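Side-chain contacts in ABC transporter, periplasmic solute-binding protein (Rhizobium meliloti, PDB 4WED), which probably captures a small solute, such as a peptide or a nickel complex, in the periplasm for delivery to an ABC transporter: residues D457-A462 and I475-D480; E154-L157 and Q161-S164; L63-L68 and G181-P186. One frame throughout, in Å; residues are numbered along the deposited sequence.

Contact 1: residues D457-A462 and I475-D480; sequences DPLINA and IQKVYD
A helical hairpin, helix 457-465 followed after a short turn by helix 471-485, brings L459 and I460 against V478. The segment axes approach to 8.4 Å and run nearly antiparallel at 154°, with L459 and V478 at the point where the backbones come nearest. V478 does most of the touching with one branch: V478 CG2 lies 3.5 Å from L459 O. L459 CB is 3.8 Å from the same methyl, V478 CG2. V478 CG2 also touches the next residue of helix 457-465, 4.1 Å from I460 CG1. The torsion of V478 (chi1 174°) puts CG1 anti to the backbone N and CG2 beside it, and CG2 is the branch facing helix 457-465. Helix 430-437 packs beside the pair and makes it part of a three-helix cluster, C437 touching I460 and L433 touching V478. On the solvent side, where K477 is exposed, L459 CD1 stands 4.0 Å from the backbone O of K477. The side chain of K477 crosses that of L459 at about a right angle, bent at chi3, and brings NZ within 4.2 Å of L459 CD2. W481, one turn farther along helix 471-485, also packs on L459.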
ATOM      1  N   ASP A 457     -21.154  -6.162   8.119  1.00 63.60           N
ATOM      2  CA  ASP A 457     -20.431  -7.408   8.290  1.00 68.42           C
ATOM      3  C   ASP A 457     -20.855  -8.433   7.257  1.00 69.32           C
ATOM      4  O   ASP A 457     -20.019  -8.952   6.530  1.00 71.58           O
ATOM      5  CB  ASP A 457     -20.563  -7.936   9.718  1.00 68.76           C
ATOM      6  CG  ASP A 457     -19.671  -7.155  10.695  1.00 69.38           C
ATOM      7  OD1 ASP A 457     -18.914  -6.213  10.264  1.00 65.49           O
ATOM      8  OD2 ASP A 457     -19.738  -7.473  11.892  1.00 68.57           O
ATOM      9  N   PRO A 458     -22.151  -8.667   7.130  1.00 70.87           N
ATOM     10  CA  PRO A 458     -22.572  -9.669   6.162  1.00 72.91           C
ATOM     11  C   PRO A 458     -22.027  -9.440   4.765  1.00 68.41           C
ATOM     12  O   PRO A 458     -21.724 -10.370   4.049  1.00 70.25           O
ATOM     13  CB  PRO A 458     -24.097  -9.542   6.182  1.00 75.86           C
ATOM     14  CG  PRO A 458     -24.403  -9.102   7.561  1.00 77.69           C
ATOM     15  CD  PRO A 458     -23.284  -8.168   7.929  1.00 76.23           C
ATOM     16  N   LEU A 459     -21.893  -8.194   4.380  1.00 70.82           N
ATOM     17  CA  LEU A 459     -21.463  -7.869   3.032  1.00 69.61           C
ATOM     18  C   LEU A 459     -19.972  -8.057   2.939  1.00 66.96           C
ATOM     19  O   LEU A 459     -19.463  -8.552   1.927  1.00 68.26           O
ATOM     20  CB  LEU A 459     -21.816  -6.420   2.716  1.00 71.44           C
ATOM     21  CG  LEU A 459     -23.294  -6.067   2.863  1.00 72.76           C
ATOM     22  CD1 LEU A 459     -23.454  -4.544   2.764  1.00 74.04           C
ATOM     23  CD2 LEU A 459     -24.113  -6.806   1.805  1.00 72.26           C
ATOM     24  N   ILE A 460     -19.259  -7.689   3.996  1.00 64.13           N
ATOM     25  CA  ILE A 460     -17.802  -7.944   4.003  1.00 63.83           C
ATOM     26  C   ILE A 460     -17.504  -9.443   3.973  1.00 66.13           C
ATOM     27  O   ILE A 460     -16.697  -9.888   3.141  1.00 65.29           O
ATOM     28  CB  ILE A 460     -17.071  -7.259   5.181  1.00 64.76           C
ATOM     29  CG1 ILE A 460     -17.222  -5.730   5.088  1.00 59.95           C
ATOM     30  CG2 ILE A 460     -15.580  -7.622   5.172  1.00 63.67           C
ATOM     31  CD1 ILE A 460     -16.755  -5.001   6.332  1.00 60.26           C
ATOM     32  N   ASN A 461     -18.181 -10.215   4.843  1.00 68.81           N
ATOM     33  CA  ASN A 461     -18.062 -11.688   4.880  1.00 70.31           C
ATOM     34  C   ASN A 461     -18.341 -12.363   3.539  1.00 71.57           C
ATOM     35  O   ASN A 461     -17.650 -13.301   3.126  1.00 72.74           O
ATOM     36  CB  ASN A 461     -18.999 -12.270   5.943  1.00 73.48           C
ATOM     37  CG  ASN A 461     -18.539 -11.962   7.373  1.00 78.28           C
ATOM     38  OD1 ASN A 461     -17.329 -11.846   7.672  1.00 74.79           O
ATOM     39  ND2 ASN A 461     -19.507 -11.845   8.272  1.00 80.68           N
ATOM     40  N   ALA A 462     -19.366 -11.883   2.855  1.00 72.55           N
ATOM     41  CA  ALA A 462     -19.722 -12.443   1.555  1.00 72.88           C
ATOM     42  C   ALA A 462     -18.602 -12.127   0.571  1.00 69.13           C
ATOM     43  O   ALA A 462     -18.165 -12.988  -0.186  1.00 71.70           O
ATOM     44  CB  ALA A 462     -21.054 -11.887   1.078  1.00 70.59           C
ATOM     45  N   ILE A 475     -17.938  -7.594  -3.826  1.00 64.18           N
ATOM     46  CA  ILE A 475     -17.296  -6.483  -3.142  1.00 63.04           C
ATOM     47  C   ILE A 475     -17.949  -5.136  -3.506  1.00 63.16           C
ATOM     48  O   ILE A 475     -17.928  -4.217  -2.697  1.00 59.42           O
ATOM     49  CB  ILE A 475     -15.789  -6.440  -3.403  1.00 59.14           C
ATOM     50  CG1 ILE A 475     -15.086  -5.748  -2.243  1.00 57.72           C
ATOM     51  CG2 ILE A 475     -15.495  -5.737  -4.721  1.00 59.06           C
ATOM     52  CD1 ILE A 475     -13.596  -5.961  -2.228  1.00 55.99           C
ATOM     53  N   GLN A 476     -18.562  -5.042  -4.690  1.00 62.55           N
ATOM     54  CA  GLN A 476     -19.209  -3.800  -5.080  1.00 61.15           C
ATOM     55  C   GLN A 476     -20.311  -3.431  -4.092  1.00 62.77           C
ATOM     56  O   GLN A 476     -20.604  -2.269  -3.887  1.00 62.01           O
ATOM     57  CB  GLN A 476     -19.777  -3.894  -6.496  1.00 59.13           C
ATOM     58  CG  GLN A 476     -20.346  -2.583  -7.027  1.00 59.25           C
ATOM     59  CD  GLN A 476     -19.359  -1.431  -6.955  1.00 58.23           C
ATOM     60  OE1 GLN A 476     -18.277  -1.509  -7.519  1.00 60.88           O
ATOM     61  NE2 GLN A 476     -19.723  -0.359  -6.235  1.00 57.37           N
ATOM     62  N   LYS A 477     -20.897  -4.433  -3.461  1.00 63.99           N
ATOM     63  CA  LYS A 477     -21.981  -4.213  -2.522  1.00 66.36           C
ATOM     64  C   LYS A 477     -21.475  -3.609  -1.221  1.00 63.72           C
ATOM     65  O   LYS A 477     -22.176  -2.816  -0.582  1.00 61.74           O
ATOM     66  CB  LYS A 477     -22.718  -5.512  -2.213  1.00 72.30           C
ATOM     67  CG  LYS A 477     -23.258  -6.253  -3.428  1.00 76.90           C
ATOM     68  CD  LYS A 477     -23.983  -7.500  -2.970  1.00 84.63           C
ATOM     69  CE  LYS A 477     -25.365  -7.146  -2.433  1.00 91.38           C
ATOM     70  NZ  LYS A 477     -25.951  -8.268  -1.656  1.00 98.21           N
ATOM     71  N   VAL A 478     -20.264  -3.975  -0.814  1.00 60.70           N
ATOM     72  CA  VAL A 478     -19.662  -3.283   0.331  1.00 58.79           C
ATOM     73  C   VAL A 478     -19.583  -1.776   0.011  1.00 55.60           C
ATOM     74  O   VAL A 478     -20.045  -0.950   0.792  1.00 57.77           O
ATOM     75  CB  VAL A 478     -18.297  -3.875   0.722  1.00 58.23           C
ATOM     76  CG1 VAL A 478     -17.628  -3.042   1.829  1.00 57.90           C
ATOM     77  CG2 VAL A 478     -18.469  -5.309   1.185  1.00 60.29           C
ATOM     78  N   TYR A 479     -19.069  -1.442  -1.165  1.00 52.50           N
ATOM     79  CA  TYR A 479     -18.834  -0.030  -1.557  1.00 53.56           C
ATOM     80  C   TYR A 479     -20.120   0.756  -1.737  1.00 57.27           C
ATOM     81  O   TYR A 479     -20.144   1.946  -1.422  1.00 56.40           O
ATOM     82  CB  TYR A 479     -18.054   0.036  -2.859  1.00 51.74           C
ATOM     83  CG  TYR A 479     -16.730  -0.656  -2.863  1.00 50.50           C
ATOM     84  CD1 TYR A 479     -15.859  -0.556  -1.754  1.00 53.81           C
ATOM     85  CD2 TYR A 479     -16.291  -1.351  -3.981  1.00 50.79           C
ATOM     86  CE1 TYR A 479     -14.594  -1.134  -1.763  1.00 50.87           C
ATOM     87  CE2 TYR A 479     -15.036  -1.954  -3.996  1.00 50.96           C
ATOM     88  CZ  TYR A 479     -14.192  -1.838  -2.872  1.00 51.18           C
ATOM     89  OH  TYR A 479     -12.936  -2.404  -2.843  1.00 48.62           O
ATOM     90  N   ASP A 480     -21.190   0.091  -2.213  1.00 59.67           N
ATOM     91  CA  ASP A 480     -22.511   0.750  -2.355  1.00 63.01           C
ATOM     92  C   ASP A 480     -23.095   1.052  -1.000  1.00 64.01           C
ATOM     93  O   ASP A 480     -23.663   2.115  -0.767  1.00 64.91           O
ATOM     94  CB  ASP A 480     -23.519  -0.106  -3.104  1.00 65.46           C
ATOM     95  CG  ASP A 480     -23.051  -0.511  -4.498  1.00 68.97           C
ATOM     96  OD1 ASP A 480     -22.146   0.140  -5.072  1.00 69.43           O
ATOM     97  OD2 ASP A 480     -23.612  -1.505  -5.033  1.00 76.18           O
TER

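Contact 2: residues E154-L157 and Q161-S164; sequences EPVL and QELS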
ATOM      1  N   GLU A 154      -8.449 -24.157   4.828  1.00 75.23           N
ATOM      2  CA  GLU A 154      -9.575 -23.297   4.481  1.00 74.54           C
ATOM      3  C   GLU A 154      -9.237 -22.451   3.236  1.00 71.92           C
ATOM      4  O   GLU A 154      -8.062 -22.330   2.848  1.00 67.33           O
ATOM      5  CB  GLU A 154      -9.900 -22.317   5.605  1.00 79.48           C
ATOM      6  CG  GLU A 154      -9.965 -22.869   7.014  1.00 86.35           C
ATOM      7  CD  GLU A 154     -10.503 -21.837   8.011  1.00 94.85           C
ATOM      8  OE1 GLU A 154     -10.500 -20.598   7.723  1.00 89.03           O
ATOM      9  OE2 GLU A 154     -10.943 -22.276   9.098  1.00100.28           O
ATOM     10  N   PRO A 155     -10.267 -21.850   2.608  1.00 69.02           N
ATOM     11  CA  PRO A 155      -9.971 -20.940   1.512  1.00 67.42           C
ATOM     12  C   PRO A 155      -9.078 -19.793   1.998  1.00 66.55           C
ATOM     13  O   PRO A 155      -9.136 -19.397   3.172  1.00 71.37           O
ATOM     14  CB  PRO A 155     -11.344 -20.429   1.092  1.00 70.47           C
ATOM     15  CG  PRO A 155     -12.317 -21.523   1.535  1.00 71.16           C
ATOM     16  CD  PRO A 155     -11.721 -22.075   2.788  1.00 70.85           C
ATOM     17  N   VAL A 156      -8.230 -19.317   1.102  1.00 61.89           N
ATOM     18  CA  VAL A 156      -7.231 -18.337   1.422  1.00 60.04           C
ATOM     19  C   VAL A 156      -7.623 -17.077   0.690  1.00 57.41           C
ATOM     20  O   VAL A 156      -7.590 -17.027  -0.516  1.00 56.54           O
ATOM     21  CB  VAL A 156      -5.842 -18.811   0.981  1.00 59.25           C
ATOM     22  CG1 VAL A 156      -4.788 -17.728   1.155  1.00 56.61           C
ATOM     23  CG2 VAL A 156      -5.470 -20.057   1.772  1.00 62.05           C
ATOM     24  N   LEU A 157      -8.060 -16.095   1.459  1.00 56.16           N
ATOM     25  CA  LEU A 157      -8.354 -14.750   0.962  1.00 56.34           C
ATOM     26  C   LEU A 157      -7.119 -14.193   0.253  1.00 55.41           C
ATOM     27  O   LEU A 157      -6.011 -14.316   0.773  1.00 56.24           O
ATOM     28  CB  LEU A 157      -8.692 -13.891   2.174  1.00 55.33           C
ATOM     29  CG  LEU A 157      -9.143 -12.475   1.982  1.00 57.47           C
ATOM     30  CD1 LEU A 157     -10.375 -12.407   1.063  1.00 59.84           C
ATOM     31  CD2 LEU A 157      -9.457 -11.915   3.363  1.00 58.64           C
ATOM     32  N   GLN A 161      -2.251 -12.714  -4.421  1.00 52.28           N
ATOM     33  CA  GLN A 161      -1.696 -11.426  -4.019  1.00 53.63           C
ATOM     34  C   GLN A 161      -0.574 -11.608  -2.935  1.00 52.31           C
ATOM     35  O   GLN A 161       0.463 -10.938  -2.947  1.00 51.19           O
ATOM     36  CB  GLN A 161      -2.847 -10.529  -3.501  1.00 51.55           C
ATOM     37  CG  GLN A 161      -2.715  -9.059  -3.826  1.00 54.67           C
ATOM     38  CD  GLN A 161      -4.029  -8.304  -3.729  1.00 54.98           C
ATOM     39  OE1 GLN A 161      -4.955  -8.552  -4.510  1.00 60.13           O
ATOM     40  NE2 GLN A 161      -4.120  -7.393  -2.776  1.00 50.89           N
ATOM     41  N   GLU A 162      -0.842 -12.481  -1.971  1.00 48.69           N
ATOM     42  CA  GLU A 162       0.046 -12.682  -0.855  1.00 50.56           C
ATOM     43  C   GLU A 162       1.328 -13.287  -1.374  1.00 51.34           C
ATOM     44  O   GLU A 162       2.401 -13.057  -0.809  1.00 49.84           O
ATOM     45  CB  GLU A 162      -0.582 -13.625   0.179  1.00 53.26           C
ATOM     46  CG  GLU A 162      -1.584 -12.985   1.137  1.00 57.79           C
ATOM     47  CD  GLU A 162      -1.976 -13.900   2.330  1.00 67.34           C
ATOM     48  OE1 GLU A 162      -1.520 -15.081   2.411  1.00 71.15           O
ATOM     49  OE2 GLU A 162      -2.742 -13.440   3.225  1.00 70.21           O
ATOM     50  N   LEU A 163       1.212 -14.077  -2.447  1.00 49.71           N
ATOM     51  CA  LEU A 163       2.359 -14.778  -2.983  1.00 49.42           C
ATOM     52  C   LEU A 163       3.223 -13.837  -3.825  1.00 47.08           C
ATOM     53  O   LEU A 163       4.315 -14.224  -4.266  1.00 45.57           O
ATOM     54  CB  LEU A 163       1.927 -15.984  -3.829  1.00 49.54           C
ATOM     55  CG  LEU A 163       1.297 -17.210  -3.097  1.00 56.39           C
ATOM     56  CD1 LEU A 163       0.700 -18.226  -4.070  1.00 57.19           C
ATOM     57  CD2 LEU A 163       2.267 -17.898  -2.175  1.00 58.05           C
ATOM     58  N   SER A 164       2.707 -12.642  -4.099  1.00 43.63           N
ATOM     59  CA  SER A 164       3.490 -11.585  -4.756  1.00 45.00           C
ATOM     60  C   SER A 164       4.391 -10.830  -3.764  1.00 47.60           C
ATOM     61  O   SER A 164       5.201 -10.095  -4.197  1.00 44.62           O
ATOM     62  CB  SER A 164       2.601 -10.599  -5.450  1.00 45.35           C
ATOM     63  OG  SER A 164       1.933  -9.770  -4.500  1.00 43.82           O
TER
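The carboxylate of E162 faces the loop that holds V156 and L157, yet it meets both only loosely. Its OE1 lies 4.4 Å from V156 CG1, and its OE2 stands 4.2 Å from the backbone O of L157. Those two oxygens are both acceptors in the usual ionised state of the acid, and at this distance they merely pass each other, so across these two segments the contact amounts to light van der Waals touching. What brings the acid here is its shape: CG is anti to the carbonyl carbon (chi1 -81°) and the chain beyond it is extended, carrying the carboxylate out toward the V156-L157 loop. The polar grip comes from a third element, the start of helix 132-135. E162 OE1 accepts a hydrogen bond from the backbone N of C133, while OE2 accepts one from the backbone N of N132, so each oxygen has its own N-H and the group is held from turning. V156 packs on N132 and C133 as well, and L157 on N132, so the loop after strand 147-152 and the glutamate share one helix end. Farther out, helix 159-162 is also tied through Q161, whose NE2 donates to the backbone O of P426 and of D428. S164 N is hydrogen-bonded to Q161 O at 3.0 Å, and S164 O to R170 NH2. E162 is buried, and if it is ionised, as two N-H donors suggest, the dipole of the short helix 132-135 would probably help to stabilise its charge.

Contact 3: residues L63-L68 and G181-P186; sequences LMFEPL and GKFKEP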
ATOM      1  N   LEU A  63      15.490  -6.679  -5.672  1.00 57.56           N
ATOM      2  CA  LEU A  63      16.557  -6.718  -6.666  1.00 64.10           C
ATOM      3  C   LEU A  63      17.012  -8.085  -7.157  1.00 61.69           C
ATOM      4  O   LEU A  63      17.343  -8.242  -8.304  1.00 61.86           O
ATOM      5  CB  LEU A  63      17.763  -5.964  -6.144  1.00 67.96           C
ATOM      6  CG  LEU A  63      17.539  -4.472  -6.117  1.00 67.44           C
ATOM      7  CD1 LEU A  63      18.655  -3.822  -5.337  1.00 69.48           C
ATOM      8  CD2 LEU A  63      17.500  -3.977  -7.545  1.00 73.70           C
HETATM    9  N   MSE A  64      17.076  -9.054  -6.268  1.00 61.10           N
HETATM   10  CA  MSE A  64      17.567 -10.397  -6.586  1.00 65.15           C
HETATM   11  C   MSE A  64      16.615 -11.487  -6.223  1.00 60.86           C
HETATM   12  O   MSE A  64      16.814 -12.625  -6.633  1.00 68.51           O
HETATM   13  CB  MSE A  64      18.914 -10.659  -5.870  1.00 71.38           C
HETATM   14  CG  MSE A  64      18.789 -11.027  -4.394  1.00 76.02           C
HETATM   15 SE   MSE A  64      18.470  -9.444  -3.249  1.00 95.03          SE
HETATM   16  CE  MSE A  64      20.298  -8.689  -3.452  1.00 77.68           C
ATOM     17  N   PHE A  65      15.601 -11.195  -5.421  1.00 58.61           N
ATOM     18  CA  PHE A  65      14.624 -12.224  -5.092  1.00 56.86           C
ATOM     19  C   PHE A  65      13.375 -12.090  -5.942  1.00 55.47           C
ATOM     20  O   PHE A  65      12.890 -10.989  -6.224  1.00 57.37           O
ATOM     21  CB  PHE A  65      14.367 -12.295  -3.574  1.00 55.47           C
ATOM     22  CG  PHE A  65      15.614 -12.699  -2.774  1.00 56.20           C
ATOM     23  CD1 PHE A  65      16.194 -13.962  -2.948  1.00 59.44           C
ATOM     24  CD2 PHE A  65      16.181 -11.849  -1.854  1.00 55.51           C
ATOM     25  CE1 PHE A  65      17.303 -14.348  -2.212  1.00 60.24           C
ATOM     26  CE2 PHE A  65      17.305 -12.219  -1.124  1.00 59.22           C
ATOM     27  CZ  PHE A  65      17.874 -13.469  -1.316  1.00 61.01           C
ATOM     28  N   GLU A  66      12.868 -13.224  -6.385  1.00 56.06           N
ATOM     29  CA  GLU A  66      11.676 -13.225  -7.209  1.00 56.01           C
ATOM     30  C   GLU A  66      10.607 -14.078  -6.612  1.00 57.14           C
ATOM     31  O   GLU A  66      10.900 -15.065  -5.942  1.00 60.84           O
ATOM     32  CB  GLU A  66      11.985 -13.679  -8.621  1.00 58.23           C
ATOM     33  CG  GLU A  66      12.605 -12.589  -9.475  1.00 59.92           C
ATOM     34  CD  GLU A  66      12.921 -13.051 -10.887  1.00 65.17           C
ATOM     35  OE1 GLU A  66      13.477 -14.171 -10.970  1.00 65.88           O
ATOM     36  OE2 GLU A  66      12.637 -12.308 -11.891  1.00 64.33           O
ATOM     37  N   PRO A  67       9.339 -13.679  -6.816  1.00 55.09           N
ATOM     38  CA  PRO A  67       8.204 -14.497  -6.382  1.00 52.41           C
ATOM     39  C   PRO A  67       7.678 -15.437  -7.483  1.00 52.54           C
ATOM     40  O   PRO A  67       8.091 -15.374  -8.648  1.00 50.31           O
ATOM     41  CB  PRO A  67       7.140 -13.442  -6.092  1.00 52.53           C
ATOM     42  CG  PRO A  67       7.385 -12.441  -7.183  1.00 53.67           C
ATOM     43  CD  PRO A  67       8.891 -12.416  -7.418  1.00 51.01           C
ATOM     44  N   LEU A  68       6.709 -16.262  -7.105  1.00 51.61           N
ATOM     45  CA  LEU A  68       5.994 -17.058  -8.063  1.00 54.13           C
ATOM     46  C   LEU A  68       5.208 -16.176  -9.033  1.00 53.31           C
ATOM     47  O   LEU A  68       5.233 -16.393 -10.256  1.00 52.75           O
ATOM     48  CB  LEU A  68       4.998 -17.963  -7.318  1.00 56.87           C
ATOM     49  CG  LEU A  68       5.662 -19.045  -6.488  1.00 54.23           C
ATOM     50  CD1 LEU A  68       4.633 -19.654  -5.554  1.00 57.84           C
ATOM     51  CD2 LEU A  68       6.259 -20.115  -7.383  1.00 52.75           C
ATOM     52  N   GLY A 181      21.084 -24.486   7.976  1.00101.69           N
ATOM     53  CA  GLY A 181      19.954 -23.911   7.286  1.00 97.55           C
ATOM     54  C   GLY A 181      19.853 -22.399   7.432  1.00 92.30           C
ATOM     55  O   GLY A 181      18.865 -21.829   7.019  1.00 85.45           O
ATOM     56  N   LYS A 182      20.857 -21.748   8.020  1.00 92.47           N
ATOM     57  CA  LYS A 182      20.782 -20.313   8.272  1.00 88.81           C
ATOM     58  C   LYS A 182      21.121 -19.555   6.975  1.00 88.18           C
ATOM     59  O   LYS A 182      22.060 -19.920   6.258  1.00 90.00           O
ATOM     60  CB  LYS A 182      21.730 -19.930   9.406  1.00 90.57           C
ATOM     61  CG  LYS A 182      21.465 -20.678  10.707  1.00 94.32           C
ATOM     62  N   PHE A 183      20.347 -18.525   6.651  1.00 82.26           N
ATOM     63  CA  PHE A 183      20.685 -17.677   5.515  1.00 80.58           C
ATOM     64  C   PHE A 183      22.150 -17.168   5.585  1.00 84.54           C
ATOM     65  O   PHE A 183      22.606 -16.635   6.612  1.00 85.04           O
ATOM     66  CB  PHE A 183      19.725 -16.501   5.429  1.00 76.51           C
ATOM     67  CG  PHE A 183      20.151 -15.423   4.454  1.00 70.79           C
ATOM     68  CD1 PHE A 183      20.972 -14.369   4.866  1.00 71.89           C
ATOM     69  CD2 PHE A 183      19.711 -15.446   3.145  1.00 66.83           C
ATOM     70  CE1 PHE A 183      21.367 -13.377   3.983  1.00 68.53           C
ATOM     71  CE2 PHE A 183      20.061 -14.437   2.251  1.00 66.00           C
ATOM     72  CZ  PHE A 183      20.898 -13.413   2.664  1.00 68.75           C
ATOM     73  N   LYS A 184      22.865 -17.367   4.476  1.00 83.56           N
ATOM     74  CA  LYS A 184      24.240 -16.937   4.297  1.00 82.90           C
ATOM     75  C   LYS A 184      24.257 -15.811   3.254  1.00 82.64           C
ATOM     76  O   LYS A 184      24.141 -14.657   3.625  1.00 89.49           O
ATOM     77  CB  LYS A 184      25.108 -18.130   3.891  1.00 84.43           C
ATOM     78  CG  LYS A 184      25.570 -18.974   5.079  1.00 87.22           C
ATOM     79  N   GLU A 185      24.333 -16.128   1.961  1.00 98.42           N
ATOM     80  CA  GLU A 185      24.444 -15.108   0.919  1.00 91.29           C
ATOM     81  C   GLU A 185      23.116 -14.921   0.156  1.00 88.35           C
ATOM     82  O   GLU A 185      22.317 -15.855   0.058  1.00 88.92           O
ATOM     83  CB  GLU A 185      25.573 -15.464  -0.050  1.00 93.37           C
ATOM     84  N   PRO A 186      22.882 -13.712  -0.407  1.00 82.19           N
ATOM     85  CA  PRO A 186      21.593 -13.445  -1.033  1.00 76.00           C
ATOM     86  C   PRO A 186      21.519 -13.945  -2.474  1.00 72.91           C
ATOM     87  O   PRO A 186      21.503 -13.144  -3.423  1.00 68.36           O
ATOM     88  CB  PRO A 186      21.493 -11.924  -0.970  1.00 75.07           C
ATOM     89  CG  PRO A 186      22.926 -11.483  -1.145  1.00 79.54           C
ATOM     90  CD  PRO A 186      23.798 -12.556  -0.521  1.00 81.78           C
TER
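M64 and P186 mark the nearest approach of the two backbones, their CA atoms 7.5 Å apart. P186 carries the contact from its side. The CZ corner of the F65 ring lies 3.7 Å from P186 CA and 4.0 Å from P186 CB, approached obliquely. M64, built as selenomethionine, reaches the same proline with two atoms: M64 CG comes to 3.6 Å from the backbone O of P186, and M64 CE is 4.2 Å from P186 CB. CG of M64 sits between the backbone N and the carbonyl carbon (chi1 79°), and it also covers one face of the F65 ring, over the centre. Strand 192-197 is an outermost strand of the four-stranded mixed sheet, and P186 also touches Q194 on it, so the contact sets the loop before strand 69-71 against the lead-in to that sheet in this solute-binding protein 5 family member. Past P186, backbone hydrogen bonds tie M64 to G190 and L63 to W192, the latter in strand 192-197. F183 adds a lighter touch: F65 CZ meets the edge of the F183 ring, 4.3 Å from F183 CE2 and near the ring plane. The F65 side chain lies about 9 Å from the sodium ion at D62 and D515.

How the contacts relate
All three contacts are partly buried, but their chemistry differs. Contact 1 joins two helices through aliphatic branches, with the exposed K477 on its solvent side; contact 3 joins two loops through an aromatic ring, a proline and a selenomethionine; contact 2 centres on a buried carboxylate satisfied by a third element. Segments of contacts 2 and 3 touch directly, L163 O lying 3.5 Å from P67 CB, and R170 links them through hydrogen bonds to S164 O and F65 O. Contact 1 stands apart, its nearest atoms about 7 Å from contact 2 and about 22 Å from contact 3. Even so, Y327 and K330 bond to Y479 and Q476 of segment 475-480, while P326 touches Q161 of segment 161-164.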